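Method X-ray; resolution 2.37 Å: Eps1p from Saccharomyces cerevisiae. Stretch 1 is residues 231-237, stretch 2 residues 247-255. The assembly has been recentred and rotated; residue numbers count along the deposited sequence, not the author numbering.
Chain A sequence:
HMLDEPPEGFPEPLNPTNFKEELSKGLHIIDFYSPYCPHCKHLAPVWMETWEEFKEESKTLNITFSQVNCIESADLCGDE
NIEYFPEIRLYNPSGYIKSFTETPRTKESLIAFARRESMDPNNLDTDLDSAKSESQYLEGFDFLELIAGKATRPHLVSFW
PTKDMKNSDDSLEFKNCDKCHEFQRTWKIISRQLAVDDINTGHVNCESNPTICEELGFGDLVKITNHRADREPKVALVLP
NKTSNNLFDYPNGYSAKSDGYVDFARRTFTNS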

# COMPACT_ATOMS: atom_id res chain seq x y z
N ARG A 231 -16.79 -1.69 7.90
CA ARG A 231 -15.93 -0.53 8.06
C ARG A 231 -16.82 0.70 8.15
O ARG A 231 -17.96 0.70 7.67
CB ARG A 231 -14.96 -0.41 6.89
CG ARG A 231 -14.56 -1.75 6.33
CD ARG A 231 -13.73 -1.61 5.09
NE ARG A 231 -14.54 -1.47 3.89
CZ ARG A 231 -14.00 -1.33 2.69
NH1 ARG A 231 -12.68 -1.31 2.57
NH2 ARG A 231 -14.77 -1.21 1.63
N GLU A 232 -16.26 1.77 8.69
CA GLU A 232 -16.95 3.04 8.84
C GLU A 232 -16.12 4.16 8.27
O GLU A 232 -14.89 4.08 8.30
CB GLU A 232 -17.18 3.39 10.31
CG GLU A 232 -18.26 2.68 11.05
CD GLU A 232 -18.29 3.15 12.49
OE1 GLU A 232 -17.33 3.88 12.85
OE2 GLU A 232 -19.25 2.82 13.23
N PRO A 233 -16.77 5.23 7.81
CA PRO A 233 -15.99 6.39 7.36
C PRO A 233 -15.31 7.02 8.58
O PRO A 233 -15.80 6.89 9.71
CB PRO A 233 -17.04 7.31 6.73
CG PRO A 233 -18.25 6.40 6.51
CD PRO A 233 -18.21 5.42 7.61
N LYS A 234 -14.15 7.62 8.38
CA LYS A 234 -13.47 8.27 9.51
C LYS A 234 -13.45 9.77 9.32
O LYS A 234 -13.51 10.25 8.20
CB LYS A 234 -12.06 7.73 9.68
CG LYS A 234 -12.04 6.23 9.91
CD LYS A 234 -12.64 5.86 11.24
CE LYS A 234 -12.34 4.39 11.53
NZ LYS A 234 -12.74 3.96 12.90
N VAL A 235 -13.35 10.50 10.43
CA VAL A 235 -13.30 11.95 10.46
C VAL A 235 -12.14 12.42 11.33
O VAL A 235 -11.95 11.91 12.44
CB VAL A 235 -14.63 12.55 11.00
CG1 VAL A 235 -14.53 14.08 11.19
CG2 VAL A 235 -15.80 12.19 10.10
N ALA A 236 -11.39 13.41 10.84
CA ALA A 236 -10.29 14.04 11.58
C ALA A 236 -10.23 15.57 11.39
O ALA A 236 -10.55 16.08 10.32
CB ALA A 236 -8.97 13.43 11.16
N LEU A 237 -9.77 16.30 12.39
CA LEU A 237 -9.65 17.76 12.25
C LEU A 237 -8.21 18.18 11.95
O LEU A 237 -7.27 17.62 12.53
CB LEU A 237 -10.13 18.46 13.51
CG LEU A 237 -10.18 19.99 13.49
CD1 LEU A 237 -11.15 20.51 12.44
CD2 LEU A 237 -10.62 20.45 14.85
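Stretch 2 (247-255) LFDYPNGYS

Stretch 2 begins as a short strand, 247-249, which runs antiparallel to strand 234-237 at an angle of 142° between their N-to-C directions; from Tyr250 onward it continues as loop. Leu237, which has the largest area covered, anchors the register. It faces Phe248 as a hydrogen-bonded pair, with Leu237 N donating to Phe248 O at 2.7 Å and Phe248 N to Leu237 O at 2.9 Å, both nearly straight. Their side chains share one face of the sheet, where the buried leucine keeps its apolar branches from water, while the end of the Phe248 ring leads away and leaves its edge near Leu237 O.

Ala236 and Asp249 form the next, non-hydrogen-bonded pair, CA to CA 4.1 Å, on the opposite face. The small methyl suits so close an approach: Ala236 CB lies 3.7 Å from Asp249 OD1 and 4.2 Å from Leu247 CD1.

The ladder extends past the strand of stretch 2, for Tyr250 N donates to Val235 O at 2.9 Å, and Val235 CB meets Tyr250 CB at 4.1 Å, an apolar contact between a beta-branched residue and the base of an aromatic one. Farther on, Tyr254 has much of its surface covered by stretch 1, without pairing its backbone. Its CB lies 3.3 Å from Glu232 OE2, and that carboxylate oxygen lies oblique to its ring.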

# COMPACT_ATOMS: atom_id res chain seq x y z
N LEU A 247 -3.29 17.51 13.61
CA LEU A 247 -4.21 16.48 13.15
C LEU A 247 -4.83 15.79 14.35
O LEU A 247 -4.13 15.15 15.11
CB LEU A 247 -3.46 15.46 12.28
CG LEU A 247 -4.19 14.32 11.52
CD1 LEU A 247 -5.08 14.82 10.40
CD2 LEU A 247 -3.22 13.27 11.00
N PHE A 248 -6.15 15.89 14.51
CA PHE A 248 -6.87 15.28 15.63
C PHE A 248 -8.08 14.43 15.18
O PHE A 248 -9.03 14.98 14.62
CB PHE A 248 -7.34 16.37 16.60
CG PHE A 248 -6.21 17.13 17.25
CD1 PHE A 248 -5.70 16.72 18.48
CD2 PHE A 248 -5.63 18.22 16.63
CE1 PHE A 248 -4.66 17.39 19.07
CE2 PHE A 248 -4.59 18.89 17.21
CZ PHE A 248 -4.11 18.49 18.43
N ASP A 249 -8.04 13.11 15.41
CA ASP A 249 -9.17 12.22 15.10
C ASP A 249 -10.41 12.55 15.91
O ASP A 249 -10.33 12.93 17.08
CB ASP A 249 -8.84 10.75 15.37
CG ASP A 249 -7.92 10.15 14.33
OD1 ASP A 249 -7.45 10.90 13.44
OD2 ASP A 249 -7.72 8.92 14.36
N TYR A 250 -11.56 12.36 15.29
CA TYR A 250 -12.83 12.49 16.00
C TYR A 250 -12.86 11.50 17.19
O TYR A 250 -12.63 10.31 17.02
CB TYR A 250 -14.00 12.24 15.04
CG TYR A 250 -15.33 12.52 15.68
CD1 TYR A 250 -15.74 13.82 15.89
CD2 TYR A 250 -16.15 11.50 16.13
CE1 TYR A 250 -16.93 14.10 16.49
CE2 TYR A 250 -17.34 11.77 16.73
CZ TYR A 250 -17.73 13.08 16.90
OH TYR A 250 -18.92 13.37 17.50
N PRO A 251 -13.07 12.02 18.40
CA PRO A 251 -12.92 11.23 19.64
C PRO A 251 -14.11 10.37 20.01
O PRO A 251 -13.93 9.30 20.57
CB PRO A 251 -12.72 12.31 20.70
CG PRO A 251 -13.52 13.45 20.20
CD PRO A 251 -13.39 13.43 18.69
N ASN A 252 -15.31 10.83 19.73
CA ASN A 252 -16.50 10.10 20.15
C ASN A 252 -16.85 8.97 19.16
O ASN A 252 -16.09 8.67 18.23
CB ASN A 252 -17.67 11.05 20.32
CG ASN A 252 -17.27 12.29 21.11
OD1 ASN A 252 -16.49 12.22 22.05
ND2 ASN A 252 -17.79 13.44 20.69
N GLY A 253 -17.97 8.30 19.39
CA GLY A 253 -18.32 7.19 18.52
C GLY A 253 -18.98 7.65 17.23
O GLY A 253 -19.21 8.85 17.03
N TYR A 254 -19.31 6.70 16.36
CA TYR A 254 -20.12 7.00 15.19
C TYR A 254 -21.42 7.63 15.64
O TYR A 254 -21.97 7.30 16.68
CB TYR A 254 -20.40 5.74 14.36
CG TYR A 254 -21.38 5.99 13.21
CD1 TYR A 254 -20.93 6.29 11.94
CD2 TYR A 254 -22.75 5.92 13.40
CE1 TYR A 254 -21.79 6.50 10.91
CE2 TYR A 254 -23.62 6.14 12.38
CZ TYR A 254 -23.14 6.43 11.14
OH TYR A 254 -24.01 6.65 10.11
N SER A 255 -21.92 8.55 14.83
CA SER A 255 -23.24 9.11 15.06
C SER A 255 -23.98 9.38 13.75
O SER A 255 -23.36 9.67 12.74
CB SER A 255 -23.11 10.41 15.86
OG SER A 255 -24.37 10.93 16.19